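Long-range contacts in PrgA (Enterococcus faecalis, PDB 6Z9K), which provides surface exclusion that protects the enterococcal cell against unwanted conjugation, the chain here being its metal-binding CAP domain: residues K73-L84 against L96-W107; G193-L201 against I212-E220. All coordinates share one frame; numbering follows the deposited sequence.

Contact 1. Residues K73-L84 against L96-W107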
loop_
_atom_site.group_PDB
_atom_site.type_symbol
_atom_site.label_atom_id
_atom_site.label_comp_id
_atom_site.label_asym_id
_atom_site.label_seq_id
_atom_site.Cartn_x
_atom_site.Cartn_y
_atom_site.Cartn_z
ATOM N N LYS A 73 5.296 -13.033 1.602
ATOM C CA LYS A 73 4.016 -12.347 1.256
ATOM C C LYS A 73 3.434 -11.698 2.510
ATOM O O LYS A 73 2.935 -10.526 2.427
ATOM C CB LYS A 73 3.020 -13.347 0.662
ATOM C CG LYS A 73 3.472 -13.909 -0.660
ATOM C CD LYS A 73 2.461 -14.837 -1.309
ATOM C CE LYS A 73 2.888 -15.134 -2.724
ATOM N NZ LYS A 73 2.025 -16.155 -3.326
ATOM N N LYS A 74 3.412 -12.414 3.635
ATOM C CA LYS A 74 2.803 -11.853 4.854
ATOM C C LYS A 74 3.637 -10.650 5.296
ATOM O O LYS A 74 3.043 -9.611 5.577
ATOM C CB LYS A 74 2.634 -12.898 5.945
ATOM C CG LYS A 74 1.837 -12.400 7.158
ATOM C CD LYS A 74 1.022 -13.515 7.821
ATOM C CE LYS A 74 -0.091 -14.003 6.897
ATOM N NZ LYS A 74 -1.052 -14.949 7.527
ATOM N N GLU A 75 4.969 -10.727 5.244
ATOM C CA GLU A 75 5.840 -9.598 5.672
ATOM C C GLU A 75 5.520 -8.368 4.830
ATOM O O GLU A 75 5.456 -7.262 5.386
ATOM C CB GLU A 75 7.326 -9.911 5.523
ATOM C CG GLU A 75 7.877 -10.842 6.570
ATOM C CD GLU A 75 9.348 -11.167 6.309
ATOM O OE1 GLU A 75 9.703 -12.381 6.274
ATOM O OE2 GLU A 75 10.117 -10.187 6.063
ATOM N N LEU A 76 5.428 -8.537 3.524
ATOM C CA LEU A 76 5.172 -7.444 2.570
ATOM C C LEU A 76 3.857 -6.754 2.918
ATOM O O LEU A 76 3.844 -5.520 2.954
ATOM C CB LEU A 76 5.163 -7.999 1.156
ATOM C CG LEU A 76 5.236 -6.958 0.048
ATOM C CD1 LEU A 76 6.580 -6.245 0.060
ATOM C CD2 LEU A 76 4.893 -7.566 -1.311
ATOM N N SER A 77 2.813 -7.522 3.199
ATOM C CA SER A 77 1.483 -6.957 3.527
ATOM C C SER A 77 1.528 -6.284 4.910
ATOM O O SER A 77 0.970 -5.189 5.024
ATOM C CB SER A 77 0.420 -8.015 3.487
ATOM O OG SER A 77 0.084 -8.332 2.135
ATOM N N VAL A 78 2.195 -6.904 5.866
ATOM C CA VAL A 78 2.228 -6.338 7.234
ATOM C C VAL A 78 3.013 -5.034 7.180
ATOM O O VAL A 78 2.597 -4.042 7.825
ATOM C CB VAL A 78 2.794 -7.317 8.272
ATOM C CG1 VAL A 78 3.062 -6.577 9.563
ATOM C CG2 VAL A 78 1.887 -8.502 8.491
ATOM N N TYR A 79 4.143 -4.986 6.464
ATOM C CA TYR A 79 4.986 -3.767 6.381
ATOM C C TYR A 79 4.156 -2.583 5.889
ATOM O O TYR A 79 4.100 -1.493 6.477
ATOM C CB TYR A 79 6.134 -4.001 5.418
ATOM C CG TYR A 79 6.844 -2.744 5.029
ATOM C CD1 TYR A 79 7.773 -2.142 5.862
ATOM C CD2 TYR A 79 6.597 -2.128 3.836
ATOM C CE1 TYR A 79 8.433 -0.982 5.499
ATOM C CE2 TYR A 79 7.228 -0.959 3.459
ATOM C CZ TYR A 79 8.151 -0.355 4.292
ATOM O OH TYR A 79 8.823 0.780 3.902
ATOM N N THR A 80 3.386 -2.854 4.832
ATOM C CA THR A 80 2.598 -1.814 4.143
ATOM C C THR A 80 1.413 -1.389 5.011
ATOM O O THR A 80 1.161 -0.198 5.169
ATOM C CB THR A 80 2.091 -2.346 2.809
ATOM O OG1 THR A 80 3.176 -2.896 2.047
ATOM C CG2 THR A 80 1.368 -1.265 2.034
ATOM N N THR A 81 0.783 -2.357 5.642
ATOM C CA THR A 81 -0.422 -2.113 6.455
ATOM C C THR A 81 -0.004 -1.328 7.692
ATOM O O THR A 81 -0.768 -0.460 8.166
ATOM C CB THR A 81 -1.183 -3.409 6.721
ATOM O OG1 THR A 81 -1.479 -4.058 5.467
ATOM C CG2 THR A 81 -2.490 -3.090 7.404
ATOM N N GLU A 82 1.154 -1.605 8.249
ATOM C CA GLU A 82 1.632 -0.824 9.426
ATOM C C GLU A 82 1.756 0.634 9.025
ATOM O O GLU A 82 1.344 1.521 9.808
ATOM C CB GLU A 82 2.976 -1.359 9.895
ATOM C CG GLU A 82 2.872 -2.633 10.732
ATOM C CD GLU A 82 4.208 -3.222 11.127
ATOM O OE1 GLU A 82 5.234 -2.742 10.626
ATOM O OE2 GLU A 82 4.200 -4.183 11.922
ATOM N N LEU A 83 2.388 0.910 7.878
ATOM C CA LEU A 83 2.560 2.321 7.490
ATOM C C LEU A 83 1.195 2.985 7.298
ATOM O O LEU A 83 1.008 4.145 7.769
ATOM C CB LEU A 83 3.358 2.430 6.187
ATOM C CG LEU A 83 4.785 1.924 6.286
ATOM C CD1 LEU A 83 5.511 2.123 4.933
ATOM C CD2 LEU A 83 5.545 2.571 7.412
ATOM N N LEU A 84 0.288 2.338 6.599
ATOM C CA LEU A 84 -1.012 2.957 6.307
ATOM C C LEU A 84 -1.850 3.083 7.584
ATOM O O LEU A 84 -2.522 4.115 7.757
ATOM C CB LEU A 84 -1.723 2.172 5.212
ATOM C CG LEU A 84 -3.027 2.778 4.748
ATOM C CD1 LEU A 84 -2.858 4.227 4.249
ATOM C CD2 LEU A 84 -3.636 1.904 3.644
ATOM N N LEU A 96 -6.682 -1.579 9.573
ATOM C CA LEU A 96 -6.721 -2.679 8.582
ATOM C C LEU A 96 -6.021 -3.901 9.143
ATOM O O LEU A 96 -5.006 -3.781 9.797
ATOM C CB LEU A 96 -6.076 -2.222 7.274
ATOM C CG LEU A 96 -6.551 -0.861 6.760
ATOM C CD1 LEU A 96 -5.702 -0.350 5.634
ATOM C CD2 LEU A 96 -7.991 -0.886 6.310
ATOM N N SER A 97 -6.574 -5.062 8.818
ATOM C CA SER A 97 -6.005 -6.384 9.103
ATOM C C SER A 97 -5.217 -6.843 7.891
ATOM O O SER A 97 -5.477 -6.316 6.793
ATOM C CB SER A 97 -7.076 -7.371 9.454
ATOM O OG SER A 97 -7.954 -7.619 8.368
ATOM N N VAL A 98 -4.317 -7.799 8.124
ATOM C CA VAL A 98 -3.737 -8.686 7.105
ATOM C C VAL A 98 -4.217 -10.093 7.424
ATOM O O VAL A 98 -4.149 -10.516 8.570
ATOM C CB VAL A 98 -2.218 -8.571 7.113
ATOM C CG1 VAL A 98 -1.619 -9.577 6.152
ATOM C CG2 VAL A 98 -1.815 -7.164 6.738
ATOM N N SER A 99 -4.713 -10.795 6.418
ATOM C CA SER A 99 -5.190 -12.185 6.585
ATOM C C SER A 99 -4.717 -13.054 5.443
ATOM O O SER A 99 -4.333 -12.517 4.412
ATOM C CB SER A 99 -6.691 -12.179 6.668
ATOM O OG SER A 99 -7.222 -11.627 5.504
ATOM N N ASP A 100 -4.796 -14.369 5.587
ATOM C CA ASP A 100 -4.586 -15.277 4.429
ATOM C C ASP A 100 -5.543 -14.855 3.310
ATOM O O ASP A 100 -5.140 -14.867 2.159
ATOM C CB ASP A 100 -4.774 -16.717 4.875
ATOM C CG ASP A 100 -3.874 -16.990 6.064
ATOM O OD1 ASP A 100 -2.661 -16.742 5.915
ATOM O OD2 ASP A 100 -4.411 -17.280 7.160
ATOM N N GLN A 101 -6.742 -14.445 3.660
ATOM C CA GLN A 101 -7.796 -14.033 2.702
ATOM C C GLN A 101 -7.321 -12.806 1.912
ATOM O O GLN A 101 -7.377 -12.812 0.694
ATOM C CB GLN A 101 -9.078 -13.691 3.443
ATOM C CG GLN A 101 -10.177 -13.147 2.569
ATOM C CD GLN A 101 -11.479 -13.118 3.334
ATOM O OE1 GLN A 101 -11.640 -12.401 4.307
ATOM N NE2 GLN A 101 -12.450 -13.862 2.816
ATOM N N SER A 102 -6.833 -11.778 2.588
ATOM C CA SER A 102 -6.433 -10.518 1.904
ATOM C C SER A 102 -5.199 -10.778 1.022
ATOM O O SER A 102 -5.098 -10.236 -0.105
ATOM C CB SER A 102 -6.241 -9.403 2.894
ATOM O OG SER A 102 -5.036 -9.544 3.655
ATOM N N ILE A 103 -4.263 -11.575 1.493
ATOM C CA ILE A 103 -3.023 -11.936 0.740
ATOM C C ILE A 103 -3.410 -12.722 -0.512
ATOM O O ILE A 103 -2.960 -12.402 -1.603
ATOM C CB ILE A 103 -2.073 -12.687 1.660
ATOM C CG1 ILE A 103 -1.590 -11.746 2.760
ATOM C CG2 ILE A 103 -0.897 -13.272 0.896
ATOM C CD1 ILE A 103 -0.824 -12.496 3.845
ATOM N N LYS A 104 -4.239 -13.731 -0.360
ATOM C CA LYS A 104 -4.592 -14.607 -1.509
ATOM C C LYS A 104 -5.313 -13.768 -2.544
ATOM O O LYS A 104 -5.049 -13.955 -3.744
ATOM C CB LYS A 104 -5.456 -15.806 -1.092
ATOM C CG LYS A 104 -5.843 -16.734 -2.242
ATOM C CD LYS A 104 -6.644 -17.895 -1.767
ATOM C CE LYS A 104 -7.212 -18.747 -2.877
ATOM N NZ LYS A 104 -8.180 -18.021 -3.748
ATOM N N PHE A 105 -6.214 -12.897 -2.126
ATOM C CA PHE A 105 -6.984 -12.070 -3.063
ATOM C C PHE A 105 -5.991 -11.193 -3.812
ATOM O O PHE A 105 -6.029 -11.122 -5.089
ATOM C CB PHE A 105 -8.047 -11.267 -2.320
ATOM C CG PHE A 105 -8.929 -10.370 -3.132
ATOM C CD1 PHE A 105 -9.162 -10.534 -4.496
ATOM C CD2 PHE A 105 -9.609 -9.371 -2.456
ATOM C CE1 PHE A 105 -10.041 -9.711 -5.163
ATOM C CE2 PHE A 105 -10.467 -8.540 -3.136
ATOM C CZ PHE A 105 -10.676 -8.702 -4.476
ATOM N N ALA A 106 -5.106 -10.510 -3.081
ATOM C CA ALA A 106 -4.137 -9.616 -3.752
ATOM C C ALA A 106 -3.270 -10.368 -4.781
ATOM O O ALA A 106 -3.038 -9.858 -5.914
ATOM C CB ALA A 106 -3.239 -8.956 -2.733
ATOM N N TRP A 107 -2.782 -11.567 -4.425
ATOM C CA TRP A 107 -1.865 -12.316 -5.316
ATOM C C TRP A 107 -2.652 -12.867 -6.510
ATOM O O TRP A 107 -2.037 -13.006 -7.596
ATOM C CB TRP A 107 -1.043 -13.337 -4.518
ATOM C CG TRP A 107 0.038 -12.606 -3.781
ATOM C CD1 TRP A 107 -0.014 -12.167 -2.482
ATOM C CD2 TRP A 107 1.284 -12.123 -4.318
ATOM N NE1 TRP A 107 1.141 -11.497 -2.164
ATOM C CE2 TRP A 107 1.945 -11.437 -3.280
ATOM C CE3 TRP A 107 1.922 -12.230 -5.557
ATOM C CZ2 TRP A 107 3.216 -10.873 -3.454
ATOM C CZ3 TRP A 107 3.157 -11.642 -5.733
ATOM C CH2 TRP A 107 3.803 -10.996 -4.686
HETATM O O HOH W 1 1.236 -10.073 0.453
HETATM O O HOH W 2 -2.311 -12.399 9.175
#

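Contact 2. Residues G193-L201 against I212-E220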
loop_
_atom_site.group_PDB
_atom_site.type_symbol
_atom_site.label_atom_id
_atom_site.label_comp_id
_atom_site.label_asym_id
_atom_site.label_seq_id
_atom_site.Cartn_x
_atom_site.Cartn_y
_atom_site.Cartn_z
ATOM N N GLY A 193 -14.090 2.581 6.945
ATOM C CA GLY A 193 -14.810 1.312 6.984
ATOM C C GLY A 193 -14.018 0.188 6.347
ATOM O O GLY A 193 -14.418 -0.972 6.493
ATOM N N LYS A 194 -12.888 0.472 5.723
ATOM C CA LYS A 194 -12.009 -0.625 5.269
ATOM C C LYS A 194 -11.461 -1.404 6.454
ATOM O O LYS A 194 -11.224 -0.848 7.546
ATOM C CB LYS A 194 -10.920 -0.096 4.358
ATOM C CG LYS A 194 -11.414 0.238 2.968
ATOM C CD LYS A 194 -10.272 0.644 2.064
ATOM C CE LYS A 194 -10.717 0.867 0.644
ATOM N NZ LYS A 194 -9.579 1.236 -0.224
ATOM N N THR A 195 -11.312 -2.689 6.291
ATOM C CA THR A 195 -10.884 -3.558 7.396
ATOM C C THR A 195 -9.746 -4.470 6.990
ATOM O O THR A 195 -9.251 -5.151 7.890
ATOM C CB THR A 195 -12.063 -4.408 7.891
ATOM O OG1 THR A 195 -12.492 -5.300 6.877
ATOM C CG2 THR A 195 -13.169 -3.510 8.392
ATOM N N ALA A 196 -9.317 -4.508 5.708
ATOM C CA ALA A 196 -8.336 -5.528 5.298
ATOM C C ALA A 196 -7.478 -5.002 4.159
ATOM O O ALA A 196 -7.949 -4.154 3.372
ATOM C CB ALA A 196 -9.045 -6.798 4.875
ATOM N N LEU A 197 -6.238 -5.441 4.126
ATOM C CA LEU A 197 -5.294 -5.050 3.053
ATOM C C LEU A 197 -4.415 -6.245 2.718
ATOM O O LEU A 197 -3.998 -6.990 3.592
ATOM C CB LEU A 197 -4.480 -3.839 3.525
ATOM C CG LEU A 197 -3.632 -3.178 2.443
ATOM C CD1 LEU A 197 -3.437 -1.714 2.765
ATOM C CD2 LEU A 197 -2.271 -3.827 2.318
ATOM N N GLY A 198 -4.081 -6.352 1.432
ATOM C CA GLY A 198 -3.065 -7.287 0.937
ATOM C C GLY A 198 -2.215 -6.552 -0.088
ATOM O O GLY A 198 -2.795 -5.773 -0.877
ATOM N N VAL A 199 -0.931 -6.854 -0.165
ATOM C CA VAL A 199 -0.010 -6.257 -1.174
ATOM C C VAL A 199 0.544 -7.355 -2.058
ATOM O O VAL A 199 1.070 -8.332 -1.548
ATOM C CB VAL A 199 1.139 -5.467 -0.505
ATOM C CG1 VAL A 199 2.045 -4.841 -1.556
ATOM C CG2 VAL A 199 0.586 -4.421 0.456
ATOM N N SER A 200 0.465 -7.157 -3.353
ATOM C CA SER A 200 1.111 -8.095 -4.278
ATOM C C SER A 200 1.947 -7.318 -5.292
ATOM O O SER A 200 1.920 -6.084 -5.345
ATOM C CB SER A 200 0.070 -8.929 -4.952
ATOM O OG SER A 200 -0.906 -8.088 -5.563
ATOM N N LEU A 201 2.644 -8.090 -6.102
ATOM C CA LEU A 201 3.642 -7.580 -7.067
ATOM C C LEU A 201 3.441 -8.352 -8.376
ATOM O O LEU A 201 3.102 -9.537 -8.317
ATOM C CB LEU A 201 5.057 -7.883 -6.560
ATOM C CG LEU A 201 5.425 -7.370 -5.172
ATOM C CD1 LEU A 201 6.809 -7.901 -4.770
ATOM C CD2 LEU A 201 5.367 -5.869 -5.122
ATOM N N ILE A 212 3.265 -2.670 -8.115
ATOM C CA ILE A 212 2.817 -2.908 -6.722
ATOM C C ILE A 212 1.307 -2.768 -6.711
ATOM O O ILE A 212 0.787 -1.700 -7.065
ATOM C CB ILE A 212 3.447 -1.885 -5.777
ATOM C CG1 ILE A 212 4.978 -1.879 -5.903
ATOM C CG2 ILE A 212 2.922 -2.170 -4.357
ATOM C CD1 ILE A 212 5.664 -0.702 -5.202
ATOM N N HIS A 213 0.618 -3.796 -6.236
ATOM C CA HIS A 213 -0.859 -3.818 -6.129
ATOM C C HIS A 213 -1.230 -3.725 -4.642
ATOM O O HIS A 213 -0.953 -4.672 -3.909
ATOM C CB HIS A 213 -1.441 -5.133 -6.714
ATOM C CG HIS A 213 -1.025 -5.482 -8.114
ATOM N ND1 HIS A 213 -1.880 -5.334 -9.199
ATOM C CD2 HIS A 213 0.105 -6.042 -8.611
ATOM C CE1 HIS A 213 -1.252 -5.735 -10.305
ATOM N NE2 HIS A 213 -0.043 -6.178 -9.970
ATOM N N ILE A 214 -1.816 -2.607 -4.239
ATOM C CA ILE A 214 -2.375 -2.471 -2.879
ATOM C C ILE A 214 -3.877 -2.727 -2.977
ATOM O O ILE A 214 -4.592 -1.980 -3.603
ATOM C CB ILE A 214 -2.023 -1.099 -2.270
ATOM C CG1 ILE A 214 -0.504 -0.927 -2.152
ATOM C CG2 ILE A 214 -2.747 -0.963 -0.918
ATOM C CD1 ILE A 214 -0.046 0.379 -1.462
ATOM N N ILE A 215 -4.302 -3.843 -2.395
ATOM C CA ILE A 215 -5.691 -4.355 -2.424
ATOM C C ILE A 215 -6.318 -4.123 -1.039
ATOM O O ILE A 215 -5.744 -4.550 -0.049
ATOM C CB ILE A 215 -5.713 -5.823 -2.872
ATOM C CG1 ILE A 215 -4.943 -6.031 -4.193
ATOM C CG2 ILE A 215 -7.166 -6.255 -2.937
ATOM C CD1 ILE A 215 -5.324 -5.119 -5.290
ATOM N N SER A 216 -7.393 -3.364 -0.957
ATOM C CA SER A 216 -8.004 -3.085 0.376
ATOM C C SER A 216 -9.509 -2.953 0.247
ATOM O O SER A 216 -10.027 -2.661 -0.838
ATOM C CB SER A 216 -7.370 -1.867 0.991
ATOM O OG SER A 216 -7.524 -0.723 0.179
ATOM N N TYR A 217 -10.233 -3.257 1.320
ATOM C CA TYR A 217 -11.701 -3.358 1.269
ATOM C C TYR A 217 -12.220 -3.498 2.694
ATOM O O TYR A 217 -11.424 -3.761 3.643
ATOM C CB TYR A 217 -12.110 -4.596 0.435
ATOM C CG TYR A 217 -11.429 -5.857 0.901
ATOM C CD1 TYR A 217 -11.914 -6.637 1.956
ATOM C CD2 TYR A 217 -10.242 -6.284 0.274
ATOM C CE1 TYR A 217 -11.230 -7.762 2.408
ATOM C CE2 TYR A 217 -9.536 -7.373 0.761
ATOM C CZ TYR A 217 -10.047 -8.150 1.787
ATOM O OH TYR A 217 -9.402 -9.264 2.276
ATOM N N GLY A 218 -13.533 -3.366 2.803
ATOM C CA GLY A 218 -14.289 -3.768 3.974
ATOM C C GLY A 218 -15.158 -4.988 3.752
ATOM O O GLY A 218 -15.200 -5.506 2.642
ATOM N N LYS A 219 -15.804 -5.448 4.796
ATOM C CA LYS A 219 -16.536 -6.732 4.722
ATOM C C LYS A 219 -17.749 -6.581 3.810
ATOM O O LYS A 219 -18.257 -7.615 3.316
ATOM C CB LYS A 219 -16.882 -7.251 6.101
ATOM C CG LYS A 219 -17.954 -6.533 6.857
ATOM C CD LYS A 219 -17.994 -7.032 8.334
ATOM C CE LYS A 219 -16.612 -7.248 8.916
ATOM N NZ LYS A 219 -16.598 -7.407 10.391
ATOM N N GLU A 220 -18.189 -5.364 3.538
ATOM C CA GLU A 220 -19.358 -5.150 2.625
ATOM C C GLU A 220 -19.009 -5.517 1.177
ATOM O O GLU A 220 -19.950 -5.665 0.407
ATOM C CB GLU A 220 -19.760 -3.688 2.649
ATOM C CG GLU A 220 -20.116 -3.214 4.052
ATOM C CD GLU A 220 -18.974 -2.772 4.966
ATOM O OE1 GLU A 220 -17.802 -2.730 4.506
ATOM O OE2 GLU A 220 -19.306 -2.501 6.148
HETATM O O HOH W 3 -16.456 -2.839 6.723
HETATM O O HOH W 4 -9.359 -0.029 -2.742
#

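Contact 1. Residues K73-L84 against L96-W107
Helix 73-84 is crossed near K73 by helix 100-107 at 102°, their axes 10.4 Å apart at the closest, while the preceding residues L96 and V98 run past T81 and V78. Where the helices meet, the extended chain of K73 lies over one face of the W107 indole: CE sits 3.8 Å from the centroid of the five-membered ring and NZ makes a cation-pi contact. A long flexible lysine suits this place, since its methylenes lie on the ring and the ammonium still stands over the same face. At the ring edge, NE1 of W107 donates to a water that also gives a hydrogen bond to K73 O and bonds S77 OG, a hydroxyl shared with V199 N. K74, bent at chi2 (148°) and chi3, brings CE tightly against CD1 of I103 and NZ to OD1 of D100 at 2.9 Å, a salt bridge reached from above the carboxylate plane. Deeper, V98 fits its CG1 against S77 CB at 3.7 Å and its CG2 against T81. The T81 hydroxyl bonds back to S77 O at 2.7 Å and leaves CG2 to meet L96. Charge pairing thus lies at the partly exposed border, while small hydroxyl-bearing residues and branched aliphatics let helix and strand come close inside.

Contact 2. Residues G193-L201 against I212-E220
K194 NZ donates to S216 OG at 2.9 Å, and is also held by S188 O and a water; its extended chain passes along the Y217 backbone to get there, which suits a lysine whose charged end is buried. Beside it, Y217 O accepts from both T195 N and A196 N, the latter nearly in line with the carbonyl (C=O...N 174°). From there the paired bonds of G198 with I215 and S200 with H213 continue the sheet. At S200, OG lies 3.2 Å from H213 CB while bonding A106 O; H213 uses ND1 for E144 and NE2 for S202. On that same face Y217 turns back over A196, its partner on the other strand, chi1 52° placing the ring where A196 CB meets CE1 at 3.4 Å; a methyl is small enough to sit against CE1 and CZ while A196 O lies over the ring face. Apart from S216, the other face is aliphatic: L197 CD1 meets I214 CG2 at 3.8 Å, and V199 CG1 lies beside I212 CG2 at 4.0 Å, with V199, I212 and I214 beta-branched as suits a strand. With T195 and A196 both opposite Y217, this is an antiparallel beta hairpin carrying a classic bulge, part of the central three-stranded sheet of the CAP domain.

How the contacts relate
Along the chain, contact 1 comes first: helix 70-90 runs on to a turn, and the chain returns through strand 97-98 into helix 100-112, closing a short local loop. Only after helices 122-132, 160-176 and 184-189 and strand 144-148 does contact 2 form, closing the hairpin of strands 196-202 and 211-217. The two loops are therefore in series, neither enclosing nor crossing the other, yet their centres lie 7 Å apart. S102 OG probably bonds L197 O, tying helix 100-112 to the hairpin, and T81 and L84 pack on the L197 side chain, bringing in helix 70-90. Helix 160-176 packs against the I212 and I214 face, completing an alpha-beta-alpha sandwich near the magnesium bound at L146 and H185.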